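Local coordinates for methyl-accepting chemotaxis protein (Vibrio parahaemolyticus, PDB 4EXO) that probably senses small carboxylates such as pyruvate in the periplasm through a PAS-like Cache domain and relays the signal to the chemotaxis machinery, at residues F60-S65 / N69-I74; N82-K87 / V94-I99. All coordinates share one frame; numbering follows the deposited sequence.

Interaction 1 (F60-S65 / N69-I74); sequences FFAYDS and NTLHAI. With PYR (pyruvic acid), chain B.
Tyr-63 and His-72, on neighbouring antiparallel strands, converge on the same bound pyruvate, Tyr-63 OH standing 4.1 Å from His-72 CD2, a worked example of a hairpin that supplies part of a binding site from one face. Tyr-63 OH donates to the keto oxygen O3 of pyruvate at 2.7 Å, with O3 lying at the ring edge. His-72 NE2 donates to the carboxylate oxygen OXT at 2.8 Å and makes a longer, weak bond to O3, so the imidazole bridges carboxylate and ketone. With CG between its backbone N and carbonyl carbon (chi1 53°), Phe-61 turns one ring face to the ligand, pyruvate CA lying over it toward the rim and CD2 3.3 Å from the carboxyl carbon C of pyruvate. Tyr-59 OH and Lys-124 NZ also hydrogen-bond to the ligand, the lysine probably helping to balance its carboxylate charge.

A second shell sets these groups. The amide of Asn-69 stands steeply on the Tyr-63 ring, planes 77° apart, with ND2 over one face at 3.4 Å from CZ. The same ND2 donates to Leu-71 O, which takes Ala-62 N on the opposite face of its carbonyl plane. His-72 ND1 accepts from the backbone N of Lys-75, consistent with a proton on NE2 for the ligand. On the other face of the sheet, Leu-71 CD2 packs on Ala-62 CB at 3.7 Å.

Ala-62 O receives Thr-70 N at 2.8 Å and, weakly, Leu-71 N: a classic beta bulge. It shifts the register while keeping Phe-61, Tyr-63, Asn-69 and His-72 on the same face, in a beta hairpin lining the ligand pocket of a PAS-like Cache domain.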
loop_
_atom_site.group_PDB
_atom_site.type_symbol
_atom_site.label_atom_id
_atom_site.label_comp_id
_atom_site.label_asym_id
_atom_site.label_seq_id
_atom_site.Cartn_x
_atom_site.Cartn_y
_atom_site.Cartn_z
ATOM N N PHE A 60 0.152 7.704 6.821
ATOM C CA PHE A 60 -0.727 7.293 7.922
ATOM C C PHE A 60 -0.622 8.155 9.180
ATOM O O PHE A 60 0.463 8.705 9.502
ATOM C CB PHE A 60 -0.414 5.858 8.345
ATOM C CG PHE A 60 -0.809 4.837 7.341
ATOM C CD1 PHE A 60 -2.141 4.430 7.228
ATOM C CD2 PHE A 60 0.152 4.265 6.513
ATOM C CE1 PHE A 60 -2.528 3.463 6.302
ATOM C CE2 PHE A 60 -0.210 3.276 5.557
ATOM C CZ PHE A 60 -1.559 2.880 5.438
ATOM N N PHE A 61 -1.748 8.217 9.899
ATOM C CA PHE A 61 -1.817 8.773 11.236
ATOM C C PHE A 61 -2.686 7.810 12.071
ATOM O O PHE A 61 -3.455 7.012 11.511
ATOM C CB PHE A 61 -2.445 10.200 11.205
ATOM C CG PHE A 61 -3.776 10.246 10.502
ATOM C CD1 PHE A 61 -4.947 9.825 11.173
ATOM C CD2 PHE A 61 -3.891 10.695 9.184
ATOM C CE1 PHE A 61 -6.189 9.863 10.516
ATOM C CE2 PHE A 61 -5.133 10.714 8.515
ATOM C CZ PHE A 61 -6.288 10.306 9.192
ATOM N N ALA A 62 -2.591 7.894 13.394
ATOM C CA ALA A 62 -3.573 7.176 14.230
ATOM C C ALA A 62 -3.870 7.927 15.500
ATOM O O ALA A 62 -2.987 8.645 16.016
ATOM C CB ALA A 62 -3.104 5.723 14.532
ATOM N N TYR A 63 -5.114 7.799 15.984
ATOM C CA TYR A 63 -5.549 8.425 17.247
ATOM C C TYR A 63 -6.247 7.363 18.077
ATOM O O TYR A 63 -6.844 6.458 17.499
ATOM C CB TYR A 63 -6.549 9.576 16.976
ATOM C CG TYR A 63 -5.897 10.745 16.246
ATOM C CD1 TYR A 63 -5.399 11.857 16.953
ATOM C CD2 TYR A 63 -5.752 10.713 14.858
ATOM C CE1 TYR A 63 -4.776 12.913 16.274
ATOM C CE2 TYR A 63 -5.151 11.801 14.157
ATOM C CZ TYR A 63 -4.643 12.868 14.894
ATOM O OH TYR A 63 -4.039 13.911 14.232
ATOM N N ASP A 64 -6.186 7.466 19.408
ATOM C CA ASP A 64 -7.011 6.578 20.231
ATOM C C ASP A 64 -8.428 7.131 20.349
ATOM O O ASP A 64 -8.728 8.183 19.803
ATOM C CB ASP A 64 -6.341 6.202 21.574
ATOM C CG ASP A 64 -6.300 7.356 22.576
ATOM O OD1 ASP A 64 -7.005 8.361 22.367
ATOM O OD2 ASP A 64 -5.549 7.236 23.591
ATOM N N SER A 65 -9.315 6.421 21.044
ATOM C CA SER A 65 -10.731 6.829 21.115
ATOM C C SER A 65 -10.959 8.119 21.902
ATOM O O SER A 65 -12.014 8.764 21.734
ATOM C CB SER A 65 -11.629 5.698 21.679
ATOM O OG SER A 65 -11.674 4.640 20.749
ATOM N N ASN A 69 -3.274 11.509 19.819
ATOM C CA ASN A 69 -2.461 10.980 18.717
ATOM C C ASN A 69 -1.526 9.865 19.177
ATOM O O ASN A 69 -0.779 10.022 20.157
ATOM C CB ASN A 69 -1.662 12.101 18.037
ATOM C CG ASN A 69 -0.916 11.588 16.822
ATOM O OD1 ASN A 69 0.252 11.261 16.921
ATOM N ND2 ASN A 69 -1.626 11.436 15.693
ATOM N N THR A 70 -1.571 8.730 18.484
ATOM C CA THR A 70 -0.681 7.633 18.794
ATOM C C THR A 70 0.425 7.451 17.740
ATOM O O THR A 70 1.490 6.893 18.041
ATOM C CB THR A 70 -1.445 6.311 18.966
ATOM O OG1 THR A 70 -2.156 5.983 17.773
ATOM C CG2 THR A 70 -2.472 6.446 20.125
ATOM N N LEU A 71 0.196 7.907 16.514
ATOM C CA LEU A 71 1.342 7.973 15.590
ATOM C C LEU A 71 1.047 9.022 14.559
ATOM O O LEU A 71 -0.128 9.242 14.218
ATOM C CB LEU A 71 1.603 6.608 14.955
ATOM C CG LEU A 71 0.543 6.078 13.968
ATOM C CD1 LEU A 71 0.899 6.385 12.478
ATOM C CD2 LEU A 71 0.380 4.569 14.154
ATOM N N HIS A 72 2.072 9.720 14.070
ATOM C CA HIS A 72 1.836 10.646 12.949
ATOM C C HIS A 72 3.082 10.629 12.055
ATOM O O HIS A 72 4.191 10.943 12.524
ATOM C CB HIS A 72 1.505 12.084 13.425
ATOM C CG HIS A 72 0.767 12.868 12.381
ATOM N ND1 HIS A 72 1.385 13.371 11.245
ATOM C CD2 HIS A 72 -0.558 13.112 12.231
ATOM C CE1 HIS A 72 0.473 13.953 10.478
ATOM N NE2 HIS A 72 -0.714 13.806 11.055
ATOM N N ALA A 73 2.915 10.210 10.800
ATOM C CA ALA A 73 4.066 10.009 9.900
ATOM C C ALA A 73 4.783 11.326 9.573
ATOM O O ALA A 73 5.993 11.329 9.362
ATOM C CB ALA A 73 3.617 9.348 8.571
ATOM N N ILE A 74 4.019 12.410 9.480
ATOM C CA ILE A 74 4.542 13.711 9.038
ATOM C C ILE A 74 5.042 14.583 10.204
ATOM O O ILE A 74 6.090 15.248 10.097
ATOM C CB ILE A 74 3.462 14.468 8.217
ATOM C CG1 ILE A 74 3.026 13.624 6.974
ATOM C CG2 ILE A 74 3.898 15.904 7.802
ATOM C CD1 ILE A 74 4.203 13.292 5.952
HETATM C C PYR B . -4.044 13.970 9.321
HETATM O O PYR B . -4.823 14.132 8.272
HETATM O OXT PYR B . -2.737 13.959 9.145
HETATM C CA PYR B . -4.586 13.821 10.618
HETATM O O3 PYR B . -3.752 13.668 11.579
HETATM C CB PYR B . -6.075 13.863 10.939
#

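Interaction 2 (N82-K87 / V94-I99); sequences NLYDLK and VIAGLI
Tyr-84 lays its phenol ring against Ala-96 and Ile-99 in the first two turns of helix 94-104, and the contact illustrates how an irregular loop packs on the start of a helix through an aromatic ring, aliphatic side chains and a bridging water. Although its CB points away from the helix, CG lies anti to the backbone N (chi1 -165°), and this swings the ring back across the helix surface. Ala-96 CB sits over one ring face, 4.0 Å from the centroid and 27° off the normal, a CH-pi contact that is closest at CZ. At the rim of the same ring Ile-99 CD1 meets CE1 at 3.8 Å, the two side chains crossing at about a right angle.

Ile-95 wedges in beside Leu-83. Its CB lies 3.4 Å from Leu-83 O, and its CG1, beside the backbone N (chi1 -81°), packs on Leu-83 CB. Further along, Leu-86 and Val-94 run side by side and point the same way, with Leu-86 CD2 4.0 Å from Val-94 CG2.

Polar links run alongside the apolar packing. Val-94 N donates to Leu-86 O at 3.3 Å. A water donates to Tyr-84 O and Leu-86 O and accepts from Ala-96 N, linking the turn to the backbone at the helix start. The turn itself is shaped within its own segment: Asn-82 OD1 accepts from Tyr-84 N in an Asx turn, overlapping a type I beta turn from Leu-83 to Leu-86 that is closed by Leu-86 N to Leu-83 O.

Leu-83 and Ile-95 also touch Tyr-63 of strand 61-63, whereas Leu-86, Val-94 and Ile-95 meet Trp-113 of strand 108-115; the loop and the start of helix 94-104 thus pack together against side chains from both strands, with Val-94 beside the bound pyruvate.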
loop_
_atom_site.group_PDB
_atom_site.type_symbol
_atom_site.label_atom_id
_atom_site.label_comp_id
_atom_site.label_asym_id
_atom_site.label_seq_id
_atom_site.Cartn_x
_atom_site.Cartn_y
_atom_site.Cartn_z
ATOM N N ASN A 82 -3.543 15.353 23.006
ATOM C CA ASN A 82 -4.993 15.179 22.855
ATOM C C ASN A 82 -5.583 16.210 21.890
ATOM O O ASN A 82 -5.644 17.412 22.188
ATOM C CB ASN A 82 -5.655 15.279 24.234
ATOM C CG ASN A 82 -7.111 14.926 24.211
ATOM O OD1 ASN A 82 -7.851 15.296 23.288
ATOM N ND2 ASN A 82 -7.550 14.233 25.258
ATOM N N LEU A 83 -6.006 15.744 20.725
ATOM C CA LEU A 83 -6.548 16.631 19.677
ATOM C C LEU A 83 -8.033 16.403 19.444
ATOM O O LEU A 83 -8.574 16.772 18.392
ATOM C CB LEU A 83 -5.782 16.465 18.342
ATOM C CG LEU A 83 -4.264 16.726 18.388
ATOM C CD1 LEU A 83 -3.668 16.630 16.926
ATOM C CD2 LEU A 83 -3.907 18.037 19.016
ATOM N N TYR A 84 -8.699 15.844 20.450
ATOM C CA TYR A 84 -10.151 15.582 20.363
ATOM C C TYR A 84 -10.981 16.826 19.997
ATOM O O TYR A 84 -11.912 16.749 19.173
ATOM C CB TYR A 84 -10.678 14.937 21.648
ATOM C CG TYR A 84 -12.058 14.356 21.407
ATOM C CD1 TYR A 84 -12.207 13.112 20.797
ATOM C CD2 TYR A 84 -13.204 15.093 21.716
ATOM C CE1 TYR A 84 -13.494 12.574 20.541
ATOM C CE2 TYR A 84 -14.509 14.578 21.443
ATOM C CZ TYR A 84 -14.626 13.321 20.865
ATOM O OH TYR A 84 -15.876 12.814 20.602
ATOM N N ASP A 85 -10.633 17.971 20.590
ATOM C CA ASP A 85 -11.347 19.231 20.328
ATOM C C ASP A 85 -10.866 19.987 19.098
ATOM O O ASP A 85 -11.374 21.074 18.804
ATOM C CB ASP A 85 -11.236 20.189 21.530
ATOM C CG ASP A 85 -11.774 19.594 22.810
ATOM O OD1 ASP A 85 -12.755 18.813 22.742
ATOM O OD2 ASP A 85 -11.215 19.922 23.891
ATOM N N LEU A 86 -9.879 19.444 18.381
ATOM C CA LEU A 86 -9.323 20.167 17.225
ATOM C C LEU A 86 -10.330 20.433 16.083
ATOM O O LEU A 86 -10.999 19.506 15.605
ATOM C CB LEU A 86 -8.075 19.438 16.681
ATOM C CG LEU A 86 -7.321 20.035 15.483
ATOM C CD1 LEU A 86 -5.889 19.533 15.480
ATOM C CD2 LEU A 86 -7.991 19.662 14.134
ATOM N N LYS A 87 -10.381 21.685 15.605
ATOM C CA LYS A 87 -11.193 22.036 14.446
ATOM C C LYS A 87 -10.337 22.502 13.272
ATOM O O LYS A 87 -9.339 23.210 13.473
ATOM C CB LYS A 87 -12.223 23.104 14.822
ATOM C CG LYS A 87 -13.297 22.592 15.855
ATOM C CD LYS A 87 -14.271 23.733 16.214
ATOM C CE LYS A 87 -15.157 23.409 17.440
ATOM N NZ LYS A 87 -16.110 22.275 17.273
ATOM N N VAL A 94 -12.196 17.432 13.350
ATOM C CA VAL A 94 -11.529 16.409 12.544
ATOM C C VAL A 94 -11.325 15.070 13.281
ATOM O O VAL A 94 -11.640 14.008 12.732
ATOM C CB VAL A 94 -10.127 16.941 12.018
ATOM C CG1 VAL A 94 -9.381 15.843 11.183
ATOM C CG2 VAL A 94 -10.334 18.216 11.181
ATOM N N ILE A 95 -10.751 15.133 14.486
ATOM C CA ILE A 95 -10.364 13.911 15.216
ATOM C C ILE A 95 -11.632 13.179 15.693
ATOM O O ILE A 95 -11.772 11.936 15.539
ATOM C CB ILE A 95 -9.341 14.202 16.366
ATOM C CG1 ILE A 95 -7.912 14.319 15.812
ATOM C CG2 ILE A 95 -9.174 12.987 17.287
ATOM C CD1 ILE A 95 -7.718 15.277 14.741
ATOM N N ALA A 96 -12.559 13.931 16.254
ATOM C CA ALA A 96 -13.808 13.311 16.711
ATOM C C ALA A 96 -14.550 12.707 15.510
ATOM O O ALA A 96 -15.139 11.621 15.607
ATOM C CB ALA A 96 -14.691 14.325 17.407
ATOM N N GLY A 97 -14.515 13.426 14.385
ATOM C CA GLY A 97 -15.191 12.970 13.170
ATOM C C GLY A 97 -14.593 11.678 12.631
ATOM O O GLY A 97 -15.331 10.804 12.176
ATOM N N LEU A 98 -13.259 11.544 12.677
ATOM C CA LEU A 98 -12.608 10.321 12.190
ATOM C C LEU A 98 -12.846 9.153 13.134
ATOM O O LEU A 98 -13.018 7.986 12.688
ATOM C CB LEU A 98 -11.100 10.509 11.984
ATOM C CG LEU A 98 -10.693 11.369 10.770
ATOM C CD1 LEU A 98 -9.237 11.907 10.958
ATOM C CD2 LEU A 98 -10.788 10.525 9.497
ATOM N N ILE A 99 -12.870 9.456 14.432
ATOM C CA ILE A 99 -13.079 8.374 15.411
ATOM C C ILE A 99 -14.492 7.834 15.142
ATOM O O ILE A 99 -14.687 6.617 15.022
ATOM C CB ILE A 99 -12.961 8.880 16.864
ATOM C CG1 ILE A 99 -11.480 9.180 17.200
ATOM C CG2 ILE A 99 -13.504 7.817 17.849
ATOM C CD1 ILE A 99 -11.379 10.170 18.435
HETATM O O HOH W 1 -11.767 16.931 16.546
#

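Overall arrangement
From the N terminus, the long helix 2-28 and helices 30-34 and 42-51 come before either contact. Interaction 1 then closes a short hairpin, with three residues between its segments. Interaction 2 opens only after that one is complete and closes a second small loop, of six residues, onto helix 94-104; the two are in series, neither nested nor crossed. Though in series, they touch in space, with centres about 11 Å apart: Ile-99 CD1 lies 3.6 Å from Asp-64 O, and Phe-61 packs on Leu-98. Together they tie the 69-72 edge of the antiparallel sheet, through strand 61-63, to helix 94-104 and lend five side chains to the pyruvate pocket.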